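Local atomic coordinates of coatomer subunit delta (Saccharomyces cerevisiae, PDB entry 5FJZ), a protein that forms part of the coatomer (COPI) coat of Golgi-derived vesicles, probably supporting retrograde Golgi-to-ER transport, and through its mu-homology domain binds tryptophan-based motifs such as that of Dsl1. Residues 170-182 / 192-206. Sequence-based numbering, arbitrary orientation.
Sequences NTESSTCSDAEVV and IKISKIAANDAGALA
With OG anti to the carbonyl carbon (chi1 -51°), the hydroxyl of Ser174 sits beside its own backbone N and accepts the amide of Ala206, N to OG 3.0 Å. Thr175 turns its OG1 the same way and takes up the amide of Ala204, N to OG1 2.8 Å. Its own N donates in the carbonyl plane to Ala204 O at 2.7 Å. Two hydroxyls thus stand in for backbone acceptors along the edge of strand 202-210, to which Asn170, just after the neighbouring strand 168-169, also gives its N at Ala206 O. Ser174 OG donates a hydrogen bond to Asn170 O (2.8 Å), which Ser173 N reaches from the opposite face of the carbonyl plane. An alanine at Ser174 would remove the hydroxyl, and the Ala206 amide would probably lose its acceptor while the turn from Asn170 lost one of its ties. Within the mu-homology domain of this adaptor medium-subunit family protein, segment 170-182 passes from the four-stranded antiparallel sheet to the margin of the nine-stranded one, where 180-182 and 190-194 form a beta hairpin, and 192-206 returns. Between the two sheets, Ala179 CB lies against Leu205 CD1 (3.8 Å), and Phe157 of strand 155-159 packs on Leu205 as well. Cys176 SG accepts a hydrogen bond from Ser195 N (3.5 Å), near the corner of the chain. In the hairpin, Glu180 and Lys193 are an antiparallel hydrogen-bonded pair whose side chains run side by side; the lysine bends at its far end to bring NZ to Glu180 OE2, a 2.9 Å salt bridge. The Val182 side chain crosses that of Lys193 at about a right angle, its CG1 coming close to NZ, and a water donates to both Asp178 O and Lys193 O.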
# COMPACT_ATOMS: atom_id res chain seq x y z
N ASN A 170 29.20 -6.59 -22.51
CA ASN A 170 30.38 -6.12 -23.25
C ASN A 170 31.55 -6.01 -22.30
O ASN A 170 31.80 -4.99 -21.64
CB ASN A 170 29.97 -4.86 -24.04
CG ASN A 170 28.85 -5.17 -25.06
OD1 ASN A 170 28.74 -6.30 -25.56
ND2 ASN A 170 28.01 -4.18 -25.36
N THR A 171 32.29 -7.11 -22.19
CA THR A 171 33.32 -7.27 -21.19
C THR A 171 34.48 -6.28 -21.44
O THR A 171 35.15 -5.90 -20.52
CB THR A 171 33.85 -8.71 -21.13
OG1 THR A 171 34.40 -9.05 -22.41
CG2 THR A 171 32.68 -9.74 -20.80
N GLU A 172 34.64 -5.82 -22.68
CA GLU A 172 35.76 -4.90 -23.01
C GLU A 172 35.54 -3.50 -22.44
O GLU A 172 36.46 -2.72 -22.36
CB GLU A 172 35.92 -4.77 -24.53
CG GLU A 172 34.64 -4.24 -25.24
CD GLU A 172 33.75 -5.33 -25.83
OE1 GLU A 172 33.33 -6.16 -24.99
OE2 GLU A 172 33.48 -5.39 -27.07
N SER A 173 34.28 -3.16 -22.16
CA SER A 173 33.97 -1.86 -21.60
C SER A 173 33.32 -1.95 -20.22
O SER A 173 32.61 -1.06 -19.85
CB SER A 173 33.03 -1.11 -22.52
OG SER A 173 33.50 -1.04 -23.80
N SER A 174 33.51 -3.07 -19.52
CA SER A 174 33.05 -3.26 -18.18
C SER A 174 34.20 -3.45 -17.23
O SER A 174 35.25 -4.06 -17.57
CB SER A 174 32.06 -4.47 -18.10
OG SER A 174 31.04 -4.39 -19.04
N THR A 175 33.99 -3.02 -16.00
CA THR A 175 34.96 -3.23 -14.99
C THR A 175 35.06 -4.70 -14.53
O THR A 175 36.16 -5.20 -14.30
CB THR A 175 34.65 -2.33 -13.81
OG1 THR A 175 34.59 -0.99 -14.25
CG2 THR A 175 35.70 -2.47 -12.67
N CYS A 176 33.94 -5.37 -14.29
CA CYS A 176 33.93 -6.72 -13.68
C CYS A 176 33.61 -7.70 -14.86
O CYS A 176 32.46 -7.80 -15.24
CB CYS A 176 32.92 -6.70 -12.52
SG CYS A 176 32.00 -8.19 -12.06
N SER A 177 34.61 -8.28 -15.57
CA SER A 177 34.28 -9.32 -16.60
C SER A 177 34.02 -10.39 -15.57
O SER A 177 34.95 -10.73 -14.81
CB SER A 177 35.37 -9.85 -17.59
OG SER A 177 36.49 -9.01 -17.80
N ASP A 178 32.80 -10.90 -15.58
CA ASP A 178 32.15 -11.42 -14.37
C ASP A 178 30.63 -11.09 -14.24
O ASP A 178 29.86 -11.83 -13.60
CB ASP A 178 32.79 -10.88 -13.13
CG ASP A 178 32.57 -11.77 -11.95
OD1 ASP A 178 32.20 -12.94 -12.13
OD2 ASP A 178 32.83 -11.27 -10.85
N ALA A 179 30.21 -9.96 -14.83
CA ALA A 179 28.81 -9.45 -14.77
C ALA A 179 27.95 -10.51 -15.38
O ALA A 179 28.39 -11.15 -16.33
CB ALA A 179 28.68 -8.19 -15.62
N GLU A 180 26.73 -10.68 -14.89
CA GLU A 180 25.86 -11.70 -15.44
C GLU A 180 24.39 -11.34 -15.19
O GLU A 180 24.09 -10.75 -14.19
CB GLU A 180 26.17 -13.09 -14.83
CG GLU A 180 25.82 -13.20 -13.37
CD GLU A 180 26.39 -14.42 -12.64
OE1 GLU A 180 26.68 -15.43 -13.29
OE2 GLU A 180 26.51 -14.37 -11.39
N VAL A 181 23.52 -11.79 -16.09
CA VAL A 181 22.12 -11.65 -15.84
C VAL A 181 21.74 -12.54 -14.67
O VAL A 181 22.28 -13.67 -14.53
CB VAL A 181 21.22 -11.64 -17.09
CG1 VAL A 181 21.96 -11.68 -18.40
CG2 VAL A 181 20.00 -12.52 -16.98
N VAL A 182 20.83 -12.04 -13.86
CA VAL A 182 20.32 -12.74 -12.69
C VAL A 182 18.83 -12.54 -12.57
O VAL A 182 18.26 -11.58 -13.09
CB VAL A 182 20.99 -12.28 -11.34
CG1 VAL A 182 22.46 -12.69 -11.30
CG2 VAL A 182 20.77 -10.86 -11.13
N ILE A 192 21.01 -7.40 -14.11
CA ILE A 192 22.44 -7.76 -14.29
C ILE A 192 23.16 -7.49 -13.02
O ILE A 192 23.11 -6.39 -12.47
CB ILE A 192 23.15 -6.94 -15.45
CG1 ILE A 192 22.41 -7.16 -16.74
CG2 ILE A 192 24.63 -7.38 -15.48
CD1 ILE A 192 22.74 -6.13 -17.85
N LYS A 193 23.89 -8.47 -12.54
CA LYS A 193 24.61 -8.34 -11.34
C LYS A 193 26.04 -8.19 -11.58
O LYS A 193 26.62 -8.93 -12.37
CB LYS A 193 24.43 -9.60 -10.52
CG LYS A 193 25.20 -9.69 -9.21
CD LYS A 193 24.52 -10.63 -8.19
CE LYS A 193 25.26 -11.92 -8.00
NZ LYS A 193 25.45 -12.71 -9.23
N ILE A 194 26.66 -7.34 -10.79
CA ILE A 194 28.09 -7.22 -10.74
C ILE A 194 28.59 -7.73 -9.39
O ILE A 194 27.99 -7.45 -8.33
CB ILE A 194 28.50 -5.75 -11.05
CG1 ILE A 194 28.99 -5.73 -12.49
CG2 ILE A 194 29.63 -5.21 -10.20
CD1 ILE A 194 28.84 -4.36 -13.07
N SER A 195 29.67 -8.47 -9.40
CA SER A 195 30.18 -9.10 -8.18
C SER A 195 30.65 -8.16 -7.10
O SER A 195 30.32 -8.36 -5.93
CB SER A 195 31.34 -10.06 -8.55
OG SER A 195 31.18 -11.25 -7.83
N LYS A 196 31.37 -7.10 -7.49
CA LYS A 196 31.90 -6.13 -6.57
C LYS A 196 32.01 -4.73 -7.17
O LYS A 196 32.36 -4.59 -8.36
CB LYS A 196 33.35 -6.48 -6.18
CG LYS A 196 33.52 -7.78 -5.38
CD LYS A 196 35.00 -8.11 -5.25
CE LYS A 196 35.25 -9.61 -5.09
NZ LYS A 196 34.88 -10.11 -3.73
N ILE A 197 31.85 -3.76 -6.32
CA ILE A 197 32.28 -2.37 -6.53
C ILE A 197 33.22 -2.02 -5.39
O ILE A 197 32.78 -1.83 -4.24
CB ILE A 197 31.16 -1.32 -6.60
CG1 ILE A 197 30.21 -1.68 -7.73
CG2 ILE A 197 31.73 0.10 -6.89
CD1 ILE A 197 29.01 -0.72 -7.87
N ALA A 198 34.52 -1.94 -5.71
CA ALA A 198 35.54 -1.67 -4.73
C ALA A 198 35.36 -0.30 -4.04
O ALA A 198 34.76 0.64 -4.61
CB ALA A 198 36.92 -1.74 -5.39
N ALA A 199 35.80 -0.22 -2.79
CA ALA A 199 35.78 1.06 -2.06
C ALA A 199 36.39 2.15 -2.90
O ALA A 199 37.46 1.97 -3.52
CB ALA A 199 36.53 0.90 -0.74
N ASN A 200 35.71 3.28 -2.94
CA ASN A 200 36.20 4.49 -3.61
C ASN A 200 36.46 4.39 -5.12
O ASN A 200 37.06 5.26 -5.72
CB ASN A 200 37.38 5.06 -2.85
CG ASN A 200 36.95 5.71 -1.55
OD1 ASN A 200 37.34 5.27 -0.47
ND2 ASN A 200 36.13 6.73 -1.64
N ASP A 201 35.97 3.34 -5.75
CA ASP A 201 36.32 3.08 -7.13
C ASP A 201 35.27 3.66 -8.06
O ASP A 201 34.10 3.71 -7.71
CB ASP A 201 36.48 1.54 -7.36
CG ASP A 201 37.70 1.19 -8.30
OD1 ASP A 201 38.76 1.89 -8.28
OD2 ASP A 201 37.59 0.18 -9.04
N ALA A 202 35.71 3.96 -9.28
CA ALA A 202 34.87 4.26 -10.39
C ALA A 202 35.00 3.16 -11.46
O ALA A 202 36.08 2.62 -11.75
CB ALA A 202 35.19 5.57 -10.96
N GLY A 203 33.88 2.74 -11.96
CA GLY A 203 33.83 1.64 -12.91
C GLY A 203 32.67 1.76 -13.82
O GLY A 203 31.94 2.76 -13.81
N ALA A 204 32.42 0.70 -14.58
CA ALA A 204 31.39 0.75 -15.61
C ALA A 204 30.86 -0.61 -15.89
O ALA A 204 31.61 -1.66 -15.82
CB ALA A 204 31.98 1.32 -16.90
N LEU A 205 29.61 -0.62 -16.28
CA LEU A 205 28.98 -1.85 -16.84
C LEU A 205 28.47 -1.54 -18.23
O LEU A 205 27.64 -0.63 -18.41
CB LEU A 205 27.81 -2.28 -15.93
CG LEU A 205 26.92 -3.41 -16.42
CD1 LEU A 205 27.69 -4.70 -16.57
CD2 LEU A 205 25.72 -3.70 -15.48
N ALA A 206 28.77 -2.43 -19.17
CA ALA A 206 28.40 -2.23 -20.52
C ALA A 206 27.76 -3.45 -21.12
O ALA A 206 28.25 -4.57 -20.93
CB ALA A 206 29.68 -1.79 -21.33
O HOH W 1 28.01 -11.20 -10.97